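Local coordinates for Lmo0488 protein (Listeria monocytogenes serovar 1/2a, PDB 5TED), which binds shikimate through this effector-binding domain and, as a LysR-type transcriptional regulator, activates protocatechuate biosynthesis genes, probably by binding DNA through a separate helix-turn-helix domain, at residues A[8-13]-A[44-49]; A[77-82]-A[112-117]; A[95-100]-A[151-156]; A[105-110]-A[116-121]. All blocks are in the same frame, centred on the assembly; numbering follows the deposited sequence.

Contact 1 of 4, residues A[8-13]-A[44-49]; sequences GFIYTM and KSIIPD. With SKM ((3R,4S,5R)-3,4,5-trihydroxycyclohex-1-ene-1-carboxylic acid), chain D.
The effector pocket of the LysR substrate-binding domain, a fold of the periplasmic-binding-protein type, takes part of its wall from the end of strand 4-10. Helix 43-51 packs against that strand end through I46. The CD1 methyl of I46 lies against the backbone between F9 and I10, 3.5 Å from the carbonyl C of F9. It also touches a side chain, with CD1 of I46 3.8 Å from CG2 of I10. I46 reaches this far because CG1 stands anti to its carbonyl carbon (chi1 -77°) and the chain runs on extended to CD1.

The same CG2 of I10 faces the ligand and lies 3.5 Å from carboxylate O2 of shikimate. CD1 of I10 comes near the other carboxylate oxygen. The Y11 ring presents its edge to the ligand. Hydroxyl O12 lies near the ring plane, 3.6 Å from CD2 of Y11, and Y11 OH is hydrogen-bonded to E136. T12 adds its methyl beside hydroxyl O11, while its OG1 bonds to Q77. T43 and S61 are among the residues that hydrogen-bond the ligand.

The chemistry here is apolar. No hydrogen bond joins the two segments, and the side chains of I10, Y11 and T12 meet shikimate by van der Waals contact. They therefore shape this wall of the pocket, while the ligand's polar groups are held by other residues.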
# COMPACT_ATOMS: atom_id res chain seq x y z
N GLY A 8 -12.19 -5.90 5.21
CA GLY A 8 -11.49 -4.68 4.83
C GLY A 8 -10.62 -4.19 5.97
O GLY A 8 -11.02 -4.28 7.13
N PHE A 9 -9.43 -3.69 5.65
CA PHE A 9 -8.53 -3.28 6.71
C PHE A 9 -7.57 -2.18 6.27
O PHE A 9 -7.29 -1.99 5.08
CB PHE A 9 -7.76 -4.48 7.27
CG PHE A 9 -7.01 -5.30 6.24
CD1 PHE A 9 -5.72 -4.94 5.86
CD2 PHE A 9 -7.56 -6.46 5.71
CE1 PHE A 9 -4.99 -5.71 4.96
CE2 PHE A 9 -6.84 -7.24 4.80
CZ PHE A 9 -5.56 -6.87 4.42
N ILE A 10 -7.06 -1.46 7.28
CA ILE A 10 -6.09 -0.40 7.03
C ILE A 10 -4.76 -1.03 6.67
O ILE A 10 -4.41 -2.12 7.12
CB ILE A 10 -5.96 0.52 8.26
CG1 ILE A 10 -5.58 -0.29 9.50
CG2 ILE A 10 -7.26 1.26 8.53
CD1 ILE A 10 -5.42 0.57 10.79
N TYR A 11 -4.00 -0.31 5.82
CA TYR A 11 -2.85 -0.88 5.13
C TYR A 11 -1.89 -1.61 6.06
O TYR A 11 -1.34 -2.66 5.70
CB TYR A 11 -2.10 0.23 4.42
CG TYR A 11 -2.89 0.93 3.35
CD1 TYR A 11 -3.14 0.32 2.13
CD2 TYR A 11 -3.36 2.23 3.55
CE1 TYR A 11 -3.85 0.97 1.12
CE2 TYR A 11 -4.07 2.90 2.54
CZ TYR A 11 -4.30 2.25 1.34
OH TYR A 11 -4.98 2.89 0.33
N THR A 12 -1.57 -1.02 7.21
CA THR A 12 -0.50 -1.65 7.97
C THR A 12 -0.88 -3.04 8.46
O THR A 12 -0.01 -3.78 8.90
CB THR A 12 -0.03 -0.79 9.16
OG1 THR A 12 -1.11 -0.58 10.07
CG2 THR A 12 0.56 0.55 8.69
N MET A 13 -2.16 -3.41 8.39
CA MET A 13 -2.53 -4.73 8.88
C MET A 13 -2.21 -5.85 7.89
O MET A 13 -2.28 -7.03 8.27
CB MET A 13 -4.01 -4.77 9.24
CG MET A 13 -4.40 -3.80 10.38
SD MET A 13 -3.83 -4.28 12.03
CE MET A 13 -2.23 -3.48 12.11
N LYS A 44 -11.29 6.31 6.60
CA LYS A 44 -12.44 7.10 6.17
C LYS A 44 -13.14 6.48 4.96
O LYS A 44 -14.36 6.56 4.84
CB LYS A 44 -12.00 8.54 5.92
CG LYS A 44 -11.62 9.29 7.22
CD LYS A 44 -12.78 9.29 8.25
CE LYS A 44 -12.48 10.13 9.51
NZ LYS A 44 -11.62 9.45 10.54
N SER A 45 -12.40 5.78 4.09
CA SER A 45 -13.05 5.03 3.02
C SER A 45 -13.67 3.73 3.53
O SER A 45 -14.74 3.32 3.05
CB SER A 45 -12.05 4.75 1.89
OG SER A 45 -11.54 3.44 1.96
N ILE A 46 -13.04 3.08 4.52
CA ILE A 46 -13.48 1.78 5.00
C ILE A 46 -14.87 1.86 5.64
O ILE A 46 -15.69 0.95 5.50
CB ILE A 46 -12.44 1.20 5.98
CG1 ILE A 46 -11.24 0.65 5.19
CG2 ILE A 46 -13.07 0.15 6.92
CD1 ILE A 46 -10.02 0.32 6.05
N ILE A 47 -15.14 2.95 6.37
CA ILE A 47 -16.41 3.06 7.08
C ILE A 47 -17.61 2.97 6.14
O ILE A 47 -18.53 2.18 6.43
CB ILE A 47 -16.44 4.35 7.92
CG1 ILE A 47 -15.39 4.31 9.03
CG2 ILE A 47 -17.84 4.59 8.46
CD1 ILE A 47 -15.62 3.25 10.08
N PRO A 48 -17.69 3.75 5.05
CA PRO A 48 -18.83 3.59 4.13
C PRO A 48 -18.96 2.18 3.58
O PRO A 48 -20.09 1.73 3.33
CB PRO A 48 -18.52 4.60 3.01
CG PRO A 48 -17.58 5.58 3.61
CD PRO A 48 -16.79 4.85 4.65
N ASP A 49 -17.84 1.49 3.33
CA ASP A 49 -17.93 0.14 2.78
C ASP A 49 -18.38 -0.88 3.81
O ASP A 49 -18.83 -1.98 3.43
CB ASP A 49 -16.60 -0.29 2.17
CG ASP A 49 -16.35 0.37 0.83
OD1 ASP A 49 -17.32 0.88 0.25
OD2 ASP A 49 -15.20 0.34 0.33
O12 SKM D . -2.03 3.06 6.83
C8 SKM D . -2.04 4.47 7.01
C6 SKM D . -3.15 5.04 6.43
O7 SKM D . -3.17 6.46 6.63
C5 SKM D . -4.58 4.49 7.04
C4 SKM D . -4.63 4.55 8.51
C1 SKM D . -5.97 4.49 9.27
O2 SKM D . -7.03 4.77 8.65
O3 SKM D . -5.99 4.19 10.50
C10 SKM D . -3.26 4.60 9.33
C9 SKM D . -2.01 4.81 8.67
O11 SKM D . -1.06 4.01 9.25

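Contact 2 of 4, residues A[77-82]-A[112-117]; sequences QELVVV and SGLRPL. With SKM ((3R,4S,5R)-3,4,5-trihydroxycyclohex-1-ene-1-carboxylic acid), chain D.
Strand 69-84 and the start of helix 115-124 stand a side-chain layer apart, with L79 CA and L117 CA 9.8 Å from each other. L79 bridges the two with its two methyls. CD1 of L79 meets CD2 of L117 tip to tip at 3.8 Å. CD2 of L79 lies 4.1 Å from CD1 of L114, and these two side chains slide past each other in opposite directions.

L114 also borders shikimate, its CD1 3.9 Å from hydroxyl O11. The type I turn from S112 to R115, which leads into the helix, gives shikimate two hydrogen bonds. S112 OG is anti to its backbone N (chi1 179°), which lets it give a 2.8 Å hydrogen bond to shikimate O7. The same oxygen caps the turn by accepting from L114 N at 3.2 Å. G113 N donates to carboxylate O2 of the ligand at 2.8 Å, with an N-H...O angle of 146°.

In the fold, the three leucines join the turn and first part of helix 115-124 to the mixed sheet. Strand 69-84 pairs there with strands 152-155, 165-170 and 177-184. L114 also touches P155, and both L114 and L117 touch R177, a further ligand-binding residue.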
# COMPACT_ATOMS: atom_id res chain seq x y z
N GLN A 77 -0.62 0.03 18.11
CA GLN A 77 0.67 0.36 17.50
C GLN A 77 1.36 1.43 18.32
O GLN A 77 0.73 2.15 19.11
CB GLN A 77 0.51 0.83 16.05
CG GLN A 77 -0.04 -0.24 15.14
CD GLN A 77 -0.34 0.27 13.76
OE1 GLN A 77 -0.82 1.40 13.59
NE2 GLN A 77 -0.07 -0.56 12.76
N GLU A 78 2.67 1.54 18.13
CA GLU A 78 3.47 2.58 18.74
C GLU A 78 3.76 3.65 17.68
O GLU A 78 4.30 3.33 16.62
CB GLU A 78 4.78 2.00 19.29
CG GLU A 78 5.73 3.03 19.87
CD GLU A 78 7.15 2.48 20.08
OE1 GLU A 78 7.37 1.27 19.84
OE2 GLU A 78 8.04 3.27 20.49
N LEU A 79 3.42 4.90 17.97
CA LEU A 79 3.80 5.99 17.10
C LEU A 79 5.26 6.37 17.33
O LEU A 79 5.72 6.46 18.47
CB LEU A 79 2.90 7.20 17.34
CG LEU A 79 1.48 7.03 16.82
CD1 LEU A 79 0.73 8.36 16.94
CD2 LEU A 79 1.52 6.51 15.38
N VAL A 80 6.00 6.57 16.23
CA VAL A 80 7.41 6.96 16.27
C VAL A 80 7.61 8.13 15.32
O VAL A 80 6.78 8.40 14.45
CB VAL A 80 8.35 5.80 15.88
CG1 VAL A 80 8.39 4.75 16.95
CG2 VAL A 80 7.94 5.19 14.51
N VAL A 81 8.74 8.80 15.47
CA VAL A 81 9.17 9.81 14.50
C VAL A 81 10.28 9.20 13.65
O VAL A 81 11.21 8.56 14.18
CB VAL A 81 9.63 11.10 15.20
CG1 VAL A 81 10.33 12.02 14.21
CG2 VAL A 81 8.43 11.83 15.81
N VAL A 82 10.17 9.36 12.32
CA VAL A 82 11.08 8.76 11.35
C VAL A 82 11.75 9.88 10.56
O VAL A 82 11.08 10.79 10.06
CB VAL A 82 10.34 7.78 10.42
CG1 VAL A 82 11.32 7.02 9.57
CG2 VAL A 82 9.47 6.82 11.24
N SER A 112 -6.84 9.53 6.63
CA SER A 112 -6.21 8.61 7.57
C SER A 112 -6.94 8.62 8.90
O SER A 112 -7.06 9.68 9.54
CB SER A 112 -4.75 8.98 7.78
OG SER A 112 -4.16 8.09 8.71
N GLY A 113 -7.38 7.45 9.35
CA GLY A 113 -7.94 7.32 10.69
C GLY A 113 -6.94 7.58 11.80
O GLY A 113 -7.35 7.69 12.96
N LEU A 114 -5.65 7.71 11.48
CA LEU A 114 -4.65 8.10 12.47
C LEU A 114 -4.66 9.60 12.76
O LEU A 114 -4.10 10.02 13.78
CB LEU A 114 -3.25 7.71 12.00
CG LEU A 114 -2.51 6.60 12.72
CD1 LEU A 114 -1.08 6.56 12.20
CD2 LEU A 114 -2.54 6.81 14.23
N ARG A 115 -5.26 10.42 11.89
CA ARG A 115 -5.08 11.86 12.04
C ARG A 115 -5.68 12.44 13.32
O ARG A 115 -5.08 13.35 13.90
CB ARG A 115 -5.64 12.60 10.82
CG ARG A 115 -4.65 12.63 9.64
CD ARG A 115 -3.48 13.58 9.90
NE ARG A 115 -3.98 14.91 10.19
CZ ARG A 115 -4.48 15.73 9.27
NH1 ARG A 115 -4.53 15.33 8.00
NH2 ARG A 115 -4.94 16.92 9.62
N PRO A 116 -6.84 11.96 13.80
CA PRO A 116 -7.32 12.46 15.11
C PRO A 116 -6.30 12.35 16.23
O PRO A 116 -6.05 13.33 16.93
CB PRO A 116 -8.57 11.61 15.36
CG PRO A 116 -9.09 11.33 14.00
CD PRO A 116 -7.86 11.13 13.13
N LEU A 117 -5.69 11.17 16.41
CA LEU A 117 -4.65 11.02 17.42
C LEU A 117 -3.46 11.94 17.15
O LEU A 117 -3.00 12.66 18.04
CB LEU A 117 -4.19 9.56 17.48
CG LEU A 117 -3.01 9.23 18.40
CD1 LEU A 117 -3.29 9.73 19.82
CD2 LEU A 117 -2.71 7.75 18.42
O12 SKM D . -2.03 3.06 6.83
C8 SKM D . -2.04 4.47 7.01
C6 SKM D . -3.15 5.04 6.43
O7 SKM D . -3.17 6.46 6.63
C5 SKM D . -4.58 4.49 7.04
C4 SKM D . -4.63 4.55 8.51
C1 SKM D . -5.97 4.49 9.27
O2 SKM D . -7.03 4.77 8.65
O3 SKM D . -5.99 4.19 10.50
C10 SKM D . -3.26 4.60 9.33
C9 SKM D . -2.01 4.81 8.67
O11 SKM D . -1.06 4.01 9.25

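Contact 3 of 4, residues A[95-100]-A[151-156]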
# COMPACT_ATOMS: atom_id res chain seq x y z
N ILE A 95 13.08 11.35 21.39
CA ILE A 95 12.83 12.79 21.34
C ILE A 95 11.44 13.05 21.90
O ILE A 95 10.63 12.15 22.05
CB ILE A 95 12.94 13.37 19.91
CG1 ILE A 95 11.87 12.76 18.99
CG2 ILE A 95 14.33 13.15 19.33
CD1 ILE A 95 11.74 13.48 17.63
N ASP A 96 11.19 14.31 22.22
CA ASP A 96 9.86 14.83 22.47
C ASP A 96 9.29 15.31 21.15
O ASP A 96 10.04 15.71 20.25
CB ASP A 96 9.90 15.99 23.46
CG ASP A 96 10.39 15.56 24.84
OD1 ASP A 96 10.30 14.36 25.17
OD2 ASP A 96 10.90 16.44 25.57
N LEU A 97 7.96 15.22 21.00
CA LEU A 97 7.38 15.63 19.72
C LEU A 97 7.73 17.08 19.41
O LEU A 97 7.98 17.43 18.25
CB LEU A 97 5.86 15.42 19.72
CG LEU A 97 5.14 15.43 18.37
CD1 LEU A 97 5.80 14.46 17.41
CD2 LEU A 97 3.67 15.07 18.57
N GLN A 98 7.80 17.93 20.44
CA GLN A 98 8.14 19.32 20.19
C GLN A 98 9.56 19.49 19.65
O GLN A 98 9.88 20.56 19.13
CB GLN A 98 7.97 20.19 21.44
CG GLN A 98 8.87 19.81 22.60
CD GLN A 98 8.68 20.71 23.82
OE1 GLN A 98 7.72 21.49 23.90
NE2 GLN A 98 9.62 20.63 24.76
N ASP A 99 10.42 18.48 19.78
CA ASP A 99 11.75 18.60 19.19
C ASP A 99 11.71 18.62 17.67
O ASP A 99 12.75 18.87 17.05
CB ASP A 99 12.65 17.45 19.67
CG ASP A 99 12.93 17.49 21.16
OD1 ASP A 99 12.89 18.60 21.75
OD2 ASP A 99 13.17 16.41 21.75
N THR A 100 10.55 18.36 17.06
CA THR A 100 10.40 18.34 15.61
C THR A 100 9.89 19.66 15.04
O THR A 100 9.68 19.75 13.83
CB THR A 100 9.43 17.22 15.16
OG1 THR A 100 8.09 17.54 15.57
CG2 THR A 100 9.83 15.88 15.77
N ILE A 151 10.38 14.70 7.36
CA ILE A 151 10.31 13.76 8.47
C ILE A 151 8.86 13.29 8.60
O ILE A 151 7.96 13.84 7.97
CB ILE A 151 10.81 14.37 9.80
CG1 ILE A 151 9.88 15.48 10.29
CG2 ILE A 151 12.27 14.84 9.67
CD1 ILE A 151 10.23 15.96 11.71
N SER A 152 8.64 12.30 9.46
CA SER A 152 7.26 11.87 9.64
C SER A 152 7.04 11.33 11.06
O SER A 152 7.98 10.95 11.75
CB SER A 152 6.87 10.80 8.61
OG SER A 152 7.42 9.54 8.96
N ILE A 153 5.77 11.33 11.47
CA ILE A 153 5.29 10.55 12.61
C ILE A 153 4.37 9.47 12.05
O ILE A 153 3.46 9.77 11.28
CB ILE A 153 4.56 11.43 13.63
CG1 ILE A 153 3.99 10.58 14.78
CG2 ILE A 153 3.43 12.20 12.96
CD1 ILE A 153 3.38 11.42 15.90
N MET A 154 4.60 8.22 12.43
CA MET A 154 3.88 7.11 11.81
C MET A 154 3.97 5.90 12.73
O MET A 154 4.76 5.90 13.68
CB MET A 154 4.44 6.78 10.42
CG MET A 154 5.87 6.31 10.41
SD MET A 154 6.63 6.25 8.76
CE MET A 154 5.51 5.12 7.91
N PRO A 155 3.19 4.85 12.47
CA PRO A 155 3.30 3.64 13.28
C PRO A 155 4.65 2.97 13.09
O PRO A 155 5.19 2.92 11.98
CB PRO A 155 2.17 2.73 12.76
CG PRO A 155 1.36 3.55 11.84
CD PRO A 155 2.22 4.70 11.37
N LYS A 156 5.17 2.40 14.17
CA LYS A 156 6.38 1.59 14.05
C LYS A 156 6.00 0.27 13.37
O LYS A 156 5.19 -0.49 13.89
CB LYS A 156 7.00 1.35 15.42
CG LYS A 156 8.39 0.73 15.33
CD LYS A 156 8.84 0.17 16.67
CE LYS A 156 10.33 0.41 16.88
NZ LYS A 156 10.87 -0.33 18.05
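The carbonyl oxygen of L97 is gripped twice by T100, at 2.7 Å from OG1 and at 3.0 Å from the backbone N of T100. The OG1 bond lies nearly along the C=O axis, with a C=O...O angle of 163°. Both bonds close the short 3-10 turn 97-100, which packs on strand 152-155 of the LysR substrate-binding domain. T100 OG1 is also hydrogen-bonded to Y105 OH, so the hydroxyl links this turn to strand 104-108. A second bond lies at the start of the turn. D96 N donates to D99 OD2 at 2.9 Å and meets the oxygen from above the carboxylate plane.

Across the contact the chemistry changes to apolar packing, and no hydrogen bond joins the segments. L97 and I153 cross at about a right angle and meet through their CD1 methyls at 4.2 Å, a loose touch. I153 extends toward the turn with CG1 anti to its backbone N (chi1 176°). Y105 touches L97, I151 and I153, so its side chain is a common neighbour of both segments. Further along strand 152-155, P155 reaches the shikimate pocket, while the side chain of I153 stays about 10 Å from the ligand. At the other end, the carbon side of T100 packs on I151. CD1 of I151 lies 3.8 Å from CB of T100 and 4.1 Å from its CG2.

Contact 4 of 4, residues A[105-110]-A[116-121]. With SKM ((3R,4S,5R)-3,4,5-trihydroxycyclohex-1-ene-1-carboxylic acid), chain D.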
# COMPACT_ATOMS: atom_id res chain seq x y z
N TYR A 105 7.20 18.13 7.60
CA TYR A 105 6.61 16.80 7.69
C TYR A 105 6.10 16.29 6.36
O TYR A 105 5.61 17.05 5.51
CB TYR A 105 5.44 16.79 8.67
CG TYR A 105 5.84 16.49 10.08
CD1 TYR A 105 6.31 17.50 10.92
CD2 TYR A 105 5.74 15.19 10.58
CE1 TYR A 105 6.69 17.23 12.22
CE2 TYR A 105 6.11 14.91 11.88
CZ TYR A 105 6.56 15.94 12.70
OH TYR A 105 6.94 15.66 13.97
N ILE A 106 6.22 14.98 6.20
CA ILE A 106 5.40 14.19 5.29
C ILE A 106 4.26 13.70 6.17
O ILE A 106 4.45 12.83 7.02
CB ILE A 106 6.19 13.03 4.68
CG1 ILE A 106 7.34 13.57 3.82
CG2 ILE A 106 5.25 12.12 3.87
CD1 ILE A 106 8.56 12.70 3.87
N PHE A 107 3.09 14.32 6.01
CA PHE A 107 1.96 14.16 6.91
C PHE A 107 0.92 13.22 6.31
O PHE A 107 0.81 13.09 5.09
CB PHE A 107 1.31 15.53 7.17
CG PHE A 107 1.00 15.81 8.62
CD1 PHE A 107 2.01 16.01 9.54
CD2 PHE A 107 -0.32 15.91 9.06
CE1 PHE A 107 1.71 16.29 10.88
CE2 PHE A 107 -0.62 16.17 10.38
CZ PHE A 107 0.40 16.37 11.29
N PHE A 108 0.18 12.53 7.18
CA PHE A 108 -0.94 11.72 6.70
C PHE A 108 -2.07 12.61 6.20
O PHE A 108 -2.39 13.63 6.81
CB PHE A 108 -1.46 10.81 7.82
CG PHE A 108 -0.62 9.58 8.03
CD1 PHE A 108 -0.59 8.57 7.09
CD2 PHE A 108 0.16 9.45 9.17
CE1 PHE A 108 0.21 7.44 7.28
CE2 PHE A 108 0.95 8.34 9.37
CZ PHE A 108 0.97 7.33 8.42
N SER A 109 -2.69 12.20 5.09
CA SER A 109 -3.83 12.93 4.55
C SER A 109 -5.04 12.78 5.48
O SER A 109 -5.07 11.95 6.38
CB SER A 109 -4.19 12.42 3.16
OG SER A 109 -4.50 11.05 3.23
N ASP A 110 -6.06 13.61 5.21
CA ASP A 110 -7.28 13.64 6.01
C ASP A 110 -8.03 12.31 5.98
O ASP A 110 -8.87 12.08 6.86
CB ASP A 110 -8.23 14.73 5.50
CG ASP A 110 -7.61 16.11 5.54
OD1 ASP A 110 -6.68 16.33 6.34
OD2 ASP A 110 -8.06 16.97 4.76
N PRO A 116 -6.84 11.96 13.80
CA PRO A 116 -7.32 12.46 15.11
C PRO A 116 -6.30 12.35 16.23
O PRO A 116 -6.05 13.33 16.93
CB PRO A 116 -8.57 11.61 15.36
CG PRO A 116 -9.09 11.33 14.00
CD PRO A 116 -7.86 11.13 13.13
N LEU A 117 -5.69 11.17 16.41
CA LEU A 117 -4.65 11.02 17.42
C LEU A 117 -3.46 11.94 17.15
O LEU A 117 -3.00 12.66 18.04
CB LEU A 117 -4.19 9.56 17.48
CG LEU A 117 -3.01 9.23 18.40
CD1 LEU A 117 -3.29 9.73 19.82
CD2 LEU A 117 -2.71 7.75 18.42
N ILE A 118 -2.94 11.91 15.92
CA ILE A 118 -1.77 12.72 15.60
C ILE A 118 -2.05 14.19 15.84
O ILE A 118 -1.28 14.89 16.51
CB ILE A 118 -1.29 12.45 14.16
CG1 ILE A 118 -0.62 11.07 14.06
CG2 ILE A 118 -0.34 13.57 13.70
CD1 ILE A 118 -0.49 10.55 12.63
N ASP A 119 -3.17 14.70 15.30
CA ASP A 119 -3.49 16.11 15.49
C ASP A 119 -3.63 16.45 16.97
O ASP A 119 -3.23 17.54 17.41
CB ASP A 119 -4.79 16.47 14.75
CG ASP A 119 -4.63 16.41 13.24
OD1 ASP A 119 -3.49 16.29 12.74
OD2 ASP A 119 -5.66 16.47 12.54
N SER A 120 -4.19 15.54 17.77
CA SER A 120 -4.34 15.85 19.18
C SER A 120 -2.98 15.91 19.88
O SER A 120 -2.79 16.74 20.77
CB SER A 120 -5.26 14.84 19.87
OG SER A 120 -4.61 13.61 20.12
N LEU A 121 -2.02 15.09 19.45
CA LEU A 121 -0.69 15.14 20.05
C LEU A 121 -0.03 16.50 19.79
O LEU A 121 0.61 17.06 20.69
CB LEU A 121 0.18 14.01 19.49
CG LEU A 121 -0.27 12.57 19.77
CD1 LEU A 121 0.74 11.56 19.22
CD2 LEU A 121 -0.43 12.40 21.27
O12 SKM D . -2.03 3.06 6.83
C8 SKM D . -2.04 4.47 7.01
C6 SKM D . -3.15 5.04 6.43
O7 SKM D . -3.17 6.46 6.63
C5 SKM D . -4.58 4.49 7.04
C4 SKM D . -4.63 4.55 8.51
C1 SKM D . -5.97 4.49 9.27
O2 SKM D . -7.03 4.77 8.65
O3 SKM D . -5.99 4.19 10.50
C10 SKM D . -3.26 4.60 9.33
C9 SKM D . -2.01 4.81 8.67
O11 SKM D . -1.06 4.01 9.25
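I118 spreads its two branches by its first torsion, -73°, with CG1 anti to the carbonyl carbon and CG2 anti to the backbone N. Each branch meets a different phenylalanine of strand 104-108. This is packing within a beta-alpha-beta unit, in which strand 104-108 leads through helix 115-124 to strand 130-135. The local axes of the strand and helix pass 10.3 Å apart and run at 133° to each other.

The CD1 methyl of I118 lies 3.7 Å from CD2 of F108, and the two side chains cross at about a right angle. CG2 of I118 meets CZ of F107 at 3.8 Å, where the side chains slide past each other in opposite directions. I118 also touches I153 of strand 152-155.

F108 has a second partner. Its CG is anti to the carbonyl carbon (chi1 -79°), and the CD1 side of the ring borders shikimate, 3.4 Å from hydroxyl O7. One ring thus touches both the helix and the ligand. D138 and M141 of helix 138-146 touch it as well.

The outer side of the contact is more polar. D119 forms a salt bridge with R115, which also pairs with D110 and bonds to the carbonyl oxygen of F108. R115 thus ties the helix to the end of the strand. The D119 carboxylate comes to the edge of the F107 ring and is nearly coplanar with it, the planes 11° apart. D119 OD1 lies 3.7 Å from CE2 of F107.

All four contacts are buried and mainly apolar where their segments meet. They differ in their link to shikimate. Contacts 1, 2 and 4 border the ligand, and contact 2 gives it hydrogen bonds. Contact 3 reaches it only through P155. The centres of contacts 1 and 3 are about 24 Å apart, on opposite sides of the chain's centre. Contacts 2 and 4 share helix 115-124, with R115 of contact 2 reaching contact 4. Contacts 2 and 3 use neighbouring strands, 69-84 and 152-155. T12 and Q77 bond contact 1 to contact 2. Contact 4 is nested inside the loop closed by contact 3, and is the one where a charged side chain, D119, takes part in the touching.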